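Local structure of hypothetical protein (Parabacteroides merdae, 4OO3) at residues 368-376 against 384-392. The protein is of unknown function but is probably an oxidoreductase that binds a nicotinamide dinucleotide through its Rossmann-fold domain. Residues are numbered along the deposited sequence; the frame is centred on the assembly and turned at random.
Sequences AEYPGVALN and QVEIPAKYR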
loop_
_atom_site.group_PDB
_atom_site.type_symbol
_atom_site.label_atom_id
_atom_site.label_comp_id
_atom_site.label_asym_id
_atom_site.label_seq_id
_atom_site.Cartn_x
_atom_site.Cartn_y
_atom_site.Cartn_z
ATOM N N ALA A 368 -17.823 20.831 6.391
ATOM C CA ALA A 368 -18.671 19.983 7.223
ATOM C C ALA A 368 -18.019 18.614 7.403
ATOM O O ALA A 368 -17.896 18.127 8.524
ATOM C CB ALA A 368 -20.058 19.838 6.608
ATOM N N GLU A 369 -17.587 18.016 6.296
ATOM C CA GLU A 369 -16.925 16.711 6.316
ATOM C C GLU A 369 -15.598 16.782 7.079
ATOM O O GLU A 369 -15.312 15.929 7.909
ATOM C CB GLU A 369 -16.632 16.213 4.893
ATOM C CG GLU A 369 -17.810 16.156 3.929
ATOM C CD GLU A 369 -18.769 15.028 4.234
ATOM O OE1 GLU A 369 -18.315 13.862 4.294
ATOM O OE2 GLU A 369 -19.973 15.316 4.400
ATOM N N TYR A 370 -14.794 17.806 6.787
ATOM C CA TYR A 370 -13.455 17.947 7.368
ATOM C C TYR A 370 -13.279 19.336 7.964
ATOM O O TYR A 370 -12.741 20.230 7.313
ATOM C CB TYR A 370 -12.375 17.699 6.304
ATOM C CG TYR A 370 -12.525 16.391 5.567
ATOM C CD1 TYR A 370 -13.301 16.309 4.418
ATOM C CD2 TYR A 370 -11.891 15.234 6.018
ATOM C CE1 TYR A 370 -13.449 15.114 3.732
ATOM C CE2 TYR A 370 -12.032 14.032 5.341
ATOM C CZ TYR A 370 -12.813 13.978 4.196
ATOM O OH TYR A 370 -12.961 12.792 3.517
ATOM N N PRO A 371 -13.741 19.529 9.208
ATOM C CA PRO A 371 -13.659 20.825 9.884
ATOM C C PRO A 371 -12.267 21.441 9.821
ATOM O O PRO A 371 -11.271 20.723 9.867
ATOM C CB PRO A 371 -14.014 20.484 11.324
ATOM C CG PRO A 371 -14.897 19.294 11.227
ATOM C CD PRO A 371 -14.464 18.529 10.015
ATOM N N GLY A 372 -12.209 22.761 9.698
ATOM C CA GLY A 372 -10.941 23.482 9.607
ATOM C C GLY A 372 -10.411 23.620 8.188
ATOM O O GLY A 372 -9.636 24.528 7.900
ATOM N N VAL A 373 -10.827 22.726 7.295
ATOM C CA VAL A 373 -10.309 22.706 5.935
ATOM C C VAL A 373 -10.894 23.871 5.134
ATOM O O VAL A 373 -12.115 23.982 4.985
ATOM C CB VAL A 373 -10.599 21.353 5.240
ATOM C CG1 VAL A 373 -10.148 21.373 3.787
ATOM C CG2 VAL A 373 -9.906 20.218 5.984
ATOM N N ALA A 374 -10.010 24.735 4.637
ATOM C CA ALA A 374 -10.393 25.908 3.856
ATOM C C ALA A 374 -9.534 26.021 2.596
ATOM O O ALA A 374 -8.637 25.202 2.370
ATOM C CB ALA A 374 -10.255 27.163 4.700
ATOM N N LEU A 375 -9.815 27.035 1.780
ATOM C CA LEU A 375 -9.077 27.269 0.539
ATOM C C LEU A 375 -8.301 28.577 0.586
ATOM O O LEU A 375 -8.763 29.560 1.150
ATOM C CB LEU A 375 -10.025 27.305 -0.656
ATOM C CG LEU A 375 -10.567 25.980 -1.179
ATOM C CD1 LEU A 375 -11.425 26.244 -2.407
ATOM C CD2 LEU A 375 -9.452 25.004 -1.517
ATOM N N ASN A 376 -7.118 28.564 -0.023
ATOM C CA ASN A 376 -6.266 29.736 -0.144
ATOM C C ASN A 376 -5.942 29.935 -1.608
ATOM O O ASN A 376 -5.331 29.065 -2.223
ATOM C CB ASN A 376 -4.947 29.532 0.615
ATOM C CG ASN A 376 -5.029 29.938 2.074
ATOM O OD1 ASN A 376 -4.923 29.098 2.971
ATOM N ND2 ASN A 376 -5.196 31.233 2.320
ATOM N N GLN A 384 -4.855 26.416 -3.092
ATOM C CA GLN A 384 -4.367 25.377 -2.199
ATOM C C GLN A 384 -5.435 25.036 -1.163
ATOM O O GLN A 384 -6.081 25.929 -0.623
ATOM C CB GLN A 384 -3.101 25.827 -1.478
ATOM C CG GLN A 384 -2.579 24.788 -0.494
ATOM C CD GLN A 384 -1.134 25.005 -0.098
ATOM O OE1 GLN A 384 -0.447 25.874 -0.636
ATOM N NE2 GLN A 384 -0.661 24.205 0.851
ATOM N N VAL A 385 -5.594 23.747 -0.878
ATOM C CA VAL A 385 -6.499 23.288 0.169
ATOM C C VAL A 385 -5.766 23.290 1.501
ATOM O O VAL A 385 -4.957 22.417 1.774
ATOM C CB VAL A 385 -7.048 21.876 -0.114
ATOM C CG1 VAL A 385 -8.014 21.437 0.987
ATOM C CG2 VAL A 385 -7.745 21.834 -1.469
ATOM N N GLU A 386 -6.062 24.286 2.327
ATOM C CA GLU A 386 -5.466 24.417 3.646
ATOM C C GLU A 386 -5.988 23.297 4.549
ATOM O O GLU A 386 -7.184 23.181 4.764
ATOM C CB GLU A 386 -5.829 25.789 4.225
ATOM C CG GLU A 386 -4.996 26.248 5.413
ATOM C CD GLU A 386 -5.506 27.553 6.020
ATOM O OE1 GLU A 386 -6.429 28.179 5.450
ATOM O OE2 GLU A 386 -4.986 27.956 7.080
ATOM N N ILE A 387 -5.080 22.479 5.068
ATOM C CA ILE A 387 -5.430 21.337 5.906
ATOM C C ILE A 387 -4.816 21.508 7.291
ATOM O O ILE A 387 -3.595 21.597 7.412
ATOM C CB ILE A 387 -4.889 20.032 5.296
ATOM C CG1 ILE A 387 -5.485 19.806 3.904
ATOM C CG2 ILE A 387 -5.200 18.841 6.197
ATOM C CD1 ILE A 387 -4.654 18.898 3.024
ATOM N N PRO A 388 -5.653 21.555 8.344
ATOM C CA PRO A 388 -5.151 21.602 9.721
ATOM C C PRO A 388 -4.153 20.488 10.063
ATOM O O PRO A 388 -4.298 19.352 9.600
ATOM C CB PRO A 388 -6.416 21.436 10.553
ATOM C CG PRO A 388 -7.484 22.044 9.716
ATOM C CD PRO A 388 -7.114 21.756 8.289
ATOM N N ALA A 389 -3.159 20.827 10.884
ATOM C CA ALA A 389 -2.099 19.901 11.274
ATOM C C ALA A 389 -2.621 18.635 11.941
ATOM O O ALA A 389 -1.976 17.596 11.853
ATOM C CB ALA A 389 -1.109 20.593 12.201
ATOM N N LYS A 390 -3.771 18.726 12.612
ATOM C CA LYS A 390 -4.354 17.578 13.316
ATOM C C LYS A 390 -4.669 16.394 12.395
ATOM O O LYS A 390 -4.638 15.251 12.839
ATOM C CB LYS A 390 -5.607 17.978 14.112
ATOM C CG LYS A 390 -6.649 18.762 13.322
ATOM C CD LYS A 390 -8.077 18.414 13.732
ATOM C CE LYS A 390 -8.536 17.105 13.092
ATOM N NZ LYS A 390 -9.938 16.731 13.435
ATOM N N TYR A 391 -4.959 16.667 11.121
ATOM C CA TYR A 391 -5.216 15.608 10.143
ATOM C C TYR A 391 -3.956 14.850 9.690
ATOM O O TYR A 391 -4.071 13.804 9.051
ATOM C CB TYR A 391 -5.914 16.169 8.910
ATOM C CG TYR A 391 -7.321 16.653 9.151
ATOM C CD1 TYR A 391 -8.383 15.757 9.219
ATOM C CD2 TYR A 391 -7.596 18.012 9.294
ATOM C CE1 TYR A 391 -9.680 16.201 9.427
ATOM C CE2 TYR A 391 -8.889 18.463 9.500
ATOM C CZ TYR A 391 -9.927 17.553 9.566
ATOM O OH TYR A 391 -11.211 17.997 9.782
ATOM N N ARG A 392 -2.769 15.370 10.005
ATOM C CA ARG A 392 -1.512 14.716 9.627
ATOM C C ARG A 392 -1.177 13.631 10.636
ATOM O O ARG A 392 -0.179 13.704 11.340
ATOM C CB ARG A 392 -0.369 15.735 9.542
ATOM C CG ARG A 392 -0.642 16.914 8.620
ATOM C CD ARG A 392 -0.821 16.479 7.175
ATOM N NE ARG A 392 -1.022 17.626 6.298
ATOM C CZ ARG A 392 -0.864 17.615 4.977
ATOM N NH1 ARG A 392 -0.487 16.506 4.339
ATOM N NH2 ARG A 392 -1.077 18.732 4.286
#
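Tyr391 reaches across to Tyr370 and Pro371 in the turn 370-373. Its CB points at segment 368-376, and a chi1 of -68°, which sets CG beside the backbone N, carries the ring on toward the turn. Farther out the two sides of the ring part: Tyr391 CE1 lies 4.2 Å from Tyr370 CD2, close to the plane of the Tyr370 ring, whereas Tyr391 CE2 comes within 3.3 Å of Pro371 O, which lies in plane at the ring edge, and has Val373 CG2 as a looser neighbour. Tyr391 CZ is 4.1 Å from Tyr370 CB. At the tip, Tyr391 OH donates to Pro371 O over 2.7 Å, in the carbonyl plane and on a lone pair (C=O...donor angle 127°). The acceptor belongs to the middle peptide of a type II turn, itself closed by Val373 N bonding to Tyr370 O. Pro388 CG packs 3.7 Å from Gly372 CA, against the glycine whose positive phi (88°) fits the third position of such a turn.

Beyond the turn the chain enters an antiparallel hairpin, in which Ala374-Glu386 and Asn376-Gln384 are hydrogen-bonded pairs and Leu375-Val385 is the non-hydrogen-bonded pair between them. On the Leu375 face, Leu375 CD2 meets Val385 CG2 at 3.6 Å; just before the strand, Val373 CG1 adds to this at 3.5 Å from Val385 CG1. Met363 and Leu359 of helix 352-369 cover this apolar strip. Val385 also bonds through its backbone to Leu342, so strand 382-386 lies between 341-346 and 374-379, the latter at the edge of the mixed sheet.

Four backbone bonds thus set the strand register without drawing on side-chain chemistry, whereas the directional phenol bond, flanked by Pro371 CD and Tyr370 CB, orients the Tyr391 ring and ties the helix-to-strand turn to the 3-10 segment 389-391.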